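Local coordinates for uncharacterized protein AF_1548 (Archaeoglobus fulgidus, PDB 1Y88), which is of unknown function but probably binds DNA and may act as an endonuclease, at residues A[72-83]-A[101-112]. Numbering follows the deposited sequence. Where two conformers were deposited one is given.
With SO4 (sulfate ion), chain D; SO4 (sulfate ion), chain C; SO4 (sulfate ion), chain F.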
loop_
_atom_site.group_PDB
_atom_site.type_symbol
_atom_site.label_atom_id
_atom_site.label_comp_id
_atom_site.label_asym_id
_atom_site.label_seq_id
_atom_site.Cartn_x
_atom_site.Cartn_y
_atom_site.Cartn_z
ATOM N N VAL A 72 7.416 14.157 1.668
ATOM C CA VAL A 72 6.182 13.500 2.103
ATOM C C VAL A 72 6.521 12.442 3.138
ATOM O O VAL A 72 7.669 11.971 3.177
ATOM C CB VAL A 72 5.394 12.860 0.921
ATOM C CG1 VAL A 72 5.010 13.919 -0.116
ATOM C CG2 VAL A 72 6.173 11.725 0.272
ATOM N N TYR A 73 5.542 12.090 3.980
ATOM C CA TYR A 73 5.745 11.092 5.034
ATOM C C TYR A 73 5.705 9.681 4.482
ATOM O O TYR A 73 5.062 9.428 3.471
ATOM C CB TYR A 73 4.653 11.176 6.108
ATOM C CG TYR A 73 4.709 12.379 7.007
ATOM C CD1 TYR A 73 5.663 12.473 8.016
ATOM C CD2 TYR A 73 3.770 13.402 6.891
ATOM C CE1 TYR A 73 5.701 13.570 8.863
ATOM C CE2 TYR A 73 3.809 14.512 7.741
ATOM C CZ TYR A 73 4.783 14.580 8.718
ATOM O OH TYR A 73 4.835 15.667 9.563
ATOM N N THR A 74 6.398 8.765 5.160
ATOM C CA THR A 74 6.147 7.347 5.004
ATOM C C THR A 74 5.056 7.027 6.020
ATOM O O THR A 74 5.217 7.259 7.215
ATOM C CB THR A 74 7.425 6.511 5.290
ATOM O OG1 THR A 74 8.373 6.774 4.249
ATOM C CG2 THR A 74 7.125 5.024 5.302
ATOM N N GLY A 75 3.936 6.512 5.537
ATOM C CA GLY A 75 2.748 6.447 6.390
ATOM C C GLY A 75 2.283 5.083 6.853
ATOM O O GLY A 75 2.996 4.076 6.757
ATOM N N LEU A 76 1.060 5.064 7.393
ATOM C CA LEU A 76 0.554 3.882 8.072
ATOM C C LEU A 76 0.387 2.709 7.105
ATOM O O LEU A 76 0.726 1.602 7.435
ATOM C CB LEU A 76 -0.782 4.199 8.791
ATOM C CG LEU A 76 -1.515 2.999 9.397
ATOM C CD1 LEU A 76 -0.741 2.379 10.577
ATOM C CD2 LEU A 76 -2.969 3.394 9.837
ATOM N N LYS A 77 -0.101 2.965 5.900
ATOM C CA LYS A 77 -0.293 1.896 4.952
ATOM C C LYS A 77 1.024 1.159 4.678
ATOM O O LYS A 77 1.061 -0.051 4.717
ATOM C CB LYS A 77 -0.936 2.435 3.686
ATOM C CG LYS A 77 -1.029 1.455 2.554
ATOM C CD LYS A 77 -1.979 1.994 1.483
ATOM C CE LYS A 77 -1.557 1.502 0.111
ATOM N NZ LYS A 77 -2.647 1.526 -0.954
ATOM N N GLU A 78 2.099 1.915 4.437
ATOM C CA GLU A 78 3.425 1.308 4.230
ATOM C C GLU A 78 3.878 0.470 5.407
ATOM O O GLU A 78 4.412 -0.636 5.213
ATOM C CB GLU A 78 4.490 2.370 3.906
ATOM C CG GLU A 78 5.953 1.843 4.082
ATOM C CD GLU A 78 6.436 0.925 2.939
ATOM O OE1 GLU A 78 5.795 0.889 1.858
ATOM O OE2 GLU A 78 7.479 0.236 3.127
ATOM N N ALA A 79 3.689 0.985 6.623
ATOM C CA ALA A 79 4.019 0.243 7.837
ATOM C C ALA A 79 3.242 -1.084 7.950
ATOM O O ALA A 79 3.797 -2.142 8.254
ATOM C CB ALA A 79 3.832 1.117 9.085
ATOM N N MET A 80 1.937 -1.020 7.683
ATOM C CA MET A 80 1.106 -2.193 7.799
ATOM C C MET A 80 1.427 -3.249 6.741
ATOM O O MET A 80 1.457 -4.445 7.041
ATOM C CB MET A 80 -0.404 -1.776 7.778
ATOM C CG MET A 80 -0.793 -0.733 8.872
ATOM S SD MET A 80 -2.678 -0.480 8.991
ATOM C CE MET A 80 -2.945 -1.971 8.818
ATOM N N TYR A 81 1.636 -2.849 5.488
ATOM C CA TYR A 81 2.179 -3.702 4.394
ATOM C C TYR A 81 3.428 -4.433 4.826
ATOM O O TYR A 81 3.642 -5.622 4.599
ATOM C CB TYR A 81 2.542 -2.810 3.180
ATOM C CG TYR A 81 3.267 -3.459 1.978
ATOM C CD1 TYR A 81 2.961 -4.752 1.540
ATOM C CD2 TYR A 81 4.207 -2.723 1.233
ATOM C CE1 TYR A 81 3.607 -5.313 0.401
ATOM C CE2 TYR A 81 4.848 -3.271 0.109
ATOM C CZ TYR A 81 4.541 -4.559 -0.299
ATOM O OH TYR A 81 5.182 -5.104 -1.403
ATOM N N THR A 82 4.342 -3.637 5.400
ATOM C CA THR A 82 5.633 -4.156 5.829
ATOM C C THR A 82 5.469 -5.179 6.920
ATOM O O THR A 82 6.157 -6.180 6.921
ATOM C CB THR A 82 6.577 -3.030 6.316
ATOM O OG1 THR A 82 6.818 -2.170 5.213
ATOM C CG2 THR A 82 7.933 -3.600 6.843
ATOM N N TYR A 83 4.555 -4.926 7.857
ATOM C CA TYR A 83 4.325 -5.899 8.901
ATOM C C TYR A 83 3.812 -7.211 8.295
ATOM O O TYR A 83 4.249 -8.303 8.690
ATOM C CB TYR A 83 3.369 -5.353 9.969
ATOM C CG TYR A 83 3.127 -6.312 11.120
ATOM C CD1 TYR A 83 4.155 -6.710 11.967
ATOM C CD2 TYR A 83 1.841 -6.828 11.356
ATOM C CE1 TYR A 83 3.926 -7.583 13.032
ATOM C CE2 TYR A 83 1.605 -7.697 12.399
ATOM C CZ TYR A 83 2.647 -8.067 13.246
ATOM O OH TYR A 83 2.389 -8.938 14.305
ATOM N N THR A 101 13.564 5.261 5.943
ATOM C CA THR A 101 13.088 6.259 5.021
ATOM C C THR A 101 14.012 7.477 5.075
ATOM O O THR A 101 14.629 7.753 6.109
ATOM C CB THR A 101 11.620 6.647 5.311
ATOM O OG1 THR A 101 11.129 7.478 4.247
ATOM C CG2 THR A 101 11.499 7.384 6.634
ATOM N N ASN A 102 14.082 8.203 3.974
ATOM C CA ASN A 102 14.888 9.412 3.920
ATOM C C ASN A 102 14.089 10.668 4.280
ATOM O O ASN A 102 14.635 11.752 4.233
ATOM C CB ASN A 102 15.573 9.592 2.549
ATOM C CG ASN A 102 14.580 9.818 1.407
ATOM O OD1 ASN A 102 13.407 9.436 1.479
ATOM N ND2 ASN A 102 15.052 10.462 0.340
ATOM N N THR A 103 12.802 10.518 4.615
ATOM C CA THR A 103 12.016 11.650 5.111
ATOM C C THR A 103 11.655 11.415 6.585
ATOM O O THR A 103 12.544 11.307 7.448
ATOM C CB THR A 103 10.758 11.996 4.212
ATOM O OG1 THR A 103 9.845 10.888 4.155
ATOM C CG2 THR A 103 11.182 12.328 2.788
ATOM N N LYS A 104 10.352 11.309 6.865
ATOM C CA LYS A 104 9.860 11.070 8.208
ATOM C C LYS A 104 8.713 10.078 8.137
ATOM O O LYS A 104 8.110 9.923 7.085
ATOM C CB LYS A 104 9.305 12.374 8.809
ATOM C CG LYS A 104 10.341 13.505 8.983
ATOM C CD LYS A 104 9.733 14.722 9.672
ATOM C CE LYS A 104 10.850 15.681 10.169
ATOM N NZ LYS A 104 10.278 16.897 10.802
ATOM N N PHE A 105 8.431 9.445 9.261
ATOM C CA PHE A 105 7.254 8.590 9.395
ATOM C C PHE A 105 6.124 9.443 9.942
ATOM O O PHE A 105 6.360 10.334 10.775
ATOM C CB PHE A 105 7.554 7.456 10.346
ATOM C CG PHE A 105 8.625 6.531 9.826
ATOM C CD1 PHE A 105 8.309 5.601 8.839
ATOM C CD2 PHE A 105 9.952 6.652 10.268
ATOM C CE1 PHE A 105 9.317 4.735 8.302
ATOM C CE2 PHE A 105 10.959 5.795 9.760
ATOM C CZ PHE A 105 10.630 4.833 8.781
ATOM N N SER A 106 4.908 9.181 9.481
ATOM C CA SER A 106 3.741 9.846 10.102
ATOM C C SER A 106 3.553 9.452 11.566
ATOM O O SER A 106 4.058 8.424 12.032
ATOM C CB SER A 106 2.472 9.532 9.305
ATOM O OG SER A 106 2.063 8.191 9.517
ATOM N N GLU A 107 2.797 10.256 12.321
ATOM C CA GLU A 107 2.549 9.871 13.722
ATOM C C GLU A 107 1.806 8.544 13.811
ATOM O O GLU A 107 2.041 7.778 14.734
ATOM C CB GLU A 107 1.787 10.952 14.464
ATOM C CG GLU A 107 2.570 12.260 14.569
ATOM C CD GLU A 107 3.722 12.222 15.609
ATOM O OE1 GLU A 107 4.029 11.142 16.204
ATOM O OE2 GLU A 107 4.306 13.310 15.837
ATOM N N GLU A 108 0.927 8.279 12.849
ATOM C CA GLU A 108 0.181 7.018 12.842
ATOM C C GLU A 108 1.127 5.856 12.570
ATOM O O GLU A 108 1.035 4.835 13.203
ATOM C CB GLU A 108 -0.937 7.040 11.805
ATOM C CG GLU A 108 -2.107 7.972 12.190
ATOM C CD GLU A 108 -3.029 7.431 13.302
ATOM O OE1 GLU A 108 -2.723 6.416 13.961
ATOM O OE2 GLU A 108 -4.094 8.046 13.525
ATOM N N ALA A 109 2.036 6.029 11.619
ATOM C CA ALA A 109 3.040 4.975 11.353
ATOM C C ALA A 109 3.930 4.708 12.580
ATOM O O ALA A 109 4.219 3.561 12.895
ATOM C CB ALA A 109 3.893 5.343 10.110
ATOM N N LYS A 110 4.363 5.778 13.272
ATOM C CA LYS A 110 5.205 5.638 14.466
ATOM C C LYS A 110 4.457 4.853 15.548
ATOM O O LYS A 110 4.990 3.923 16.188
ATOM C CB LYS A 110 5.619 7.021 14.984
ATOM C CG LYS A 110 6.642 7.749 14.093
ATOM C CD LYS A 110 6.975 9.087 14.747
ATOM C CE LYS A 110 7.988 9.900 13.928
ATOM N NZ LYS A 110 8.213 11.220 14.628
ATOM N N LYS A 111 3.188 5.208 15.737
ATOM C CA LYS A 111 2.375 4.536 16.753
ATOM C C LYS A 111 2.176 3.052 16.438
ATOM O O LYS A 111 2.359 2.199 17.305
ATOM C CB LYS A 111 1.010 5.235 16.897
ATOM C CG LYS A 111 0.179 4.663 18.060
ATOM C CD LYS A 111 -1.078 5.507 18.280
ATOM C CE LYS A 111 -1.942 4.899 19.436
ATOM N NZ LYS A 111 -3.177 5.712 19.599
ATOM N N TYR A 112 1.788 2.762 15.202
ATOM C CA TYR A 112 1.560 1.375 14.776
ATOM C C TYR A 112 2.852 0.541 14.908
ATOM O O TYR A 112 2.881 -0.577 15.471
ATOM C CB TYR A 112 1.046 1.382 13.343
ATOM C CG TYR A 112 0.858 -0.015 12.773
ATOM C CD1 TYR A 112 -0.278 -0.795 13.115
ATOM C CD2 TYR A 112 1.819 -0.564 11.935
ATOM C CE1 TYR A 112 -0.423 -2.123 12.612
ATOM C CE2 TYR A 112 1.665 -1.871 11.399
ATOM C CZ TYR A 112 0.566 -2.637 11.743
ATOM O OH TYR A 112 0.468 -3.895 11.186
HETATM S S SO4 D . 1.728 5.426 2.895
HETATM O O1 SO4 D . 0.608 6.364 3.054
HETATM O O2 SO4 D . 3.025 6.143 2.835
HETATM O O3 SO4 D . 1.558 4.669 1.659
HETATM O O4 SO4 D . 1.711 4.516 4.020
HETATM S S SO4 C . -1.130 8.304 7.739
HETATM O O1 SO4 C . -1.803 8.775 8.949
HETATM O O2 SO4 C . -0.705 9.478 7.005
HETATM O O3 SO4 C . -2.072 7.523 6.940
HETATM O O4 SO4 C . 0.035 7.506 8.109
HETATM S S SO4 F . -5.093 6.475 16.603
HETATM O O1 SO4 F . -3.736 7.061 16.683
HETATM O O2 SO4 F . -5.322 5.944 15.243
HETATM O O3 SO4 F . -6.028 7.582 16.834
HETATM O O4 SO4 F . -5.276 5.454 17.610
#
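Tyr112 sits as a knob among Leu76, Ala79, Met80 and Tyr83, with CG anti to its backbone N (chi1 176°) and the ring carried across to the other helix. Met80 CG lies over one face of that ring, 3.8 Å from the centroid, a CH-pi contact; the sulfur lies farther above the ring, a Met-aromatic contact. Leu76 CD1 presses on Tyr112 CB at 3.4 Å, while Tyr83 CB comes to the ring edge. Were this tyrosine an alanine, Met80 would probably lose its aromatic face and a gap open between the helices. Nearer the helix starts, Ala109 CB abuts the Gly75 carbonyl carbon at 3.6 Å. The two helices run nearly parallel, 27° apart, each following a strand of a short, weakly bonded parallel pair in the restriction-endonuclease-like part of the chain. Just before them, Thr74 N donates to Lys104 O (2.8 Å) and Ser106 N to Thr74 O (3.0 Å). Helix N-termini commonly hold anions, as two sulfates, probably from the crystallisation liquor, illustrate. Ser106 N-caps its helix, OG accepting from Ala109 N and donating to O4 of the chain C sulfate, which Leu76 N also grips; Gly75 N and Glu78 N hold O2 and O4 of the chain D sulfate. Farther back, Thr103 OG1 donates to Val72 O (2.6 Å), His68 NE2 bonds Thr74 OG1, and the backbone O of Lys66 bonds Thr101 OG1.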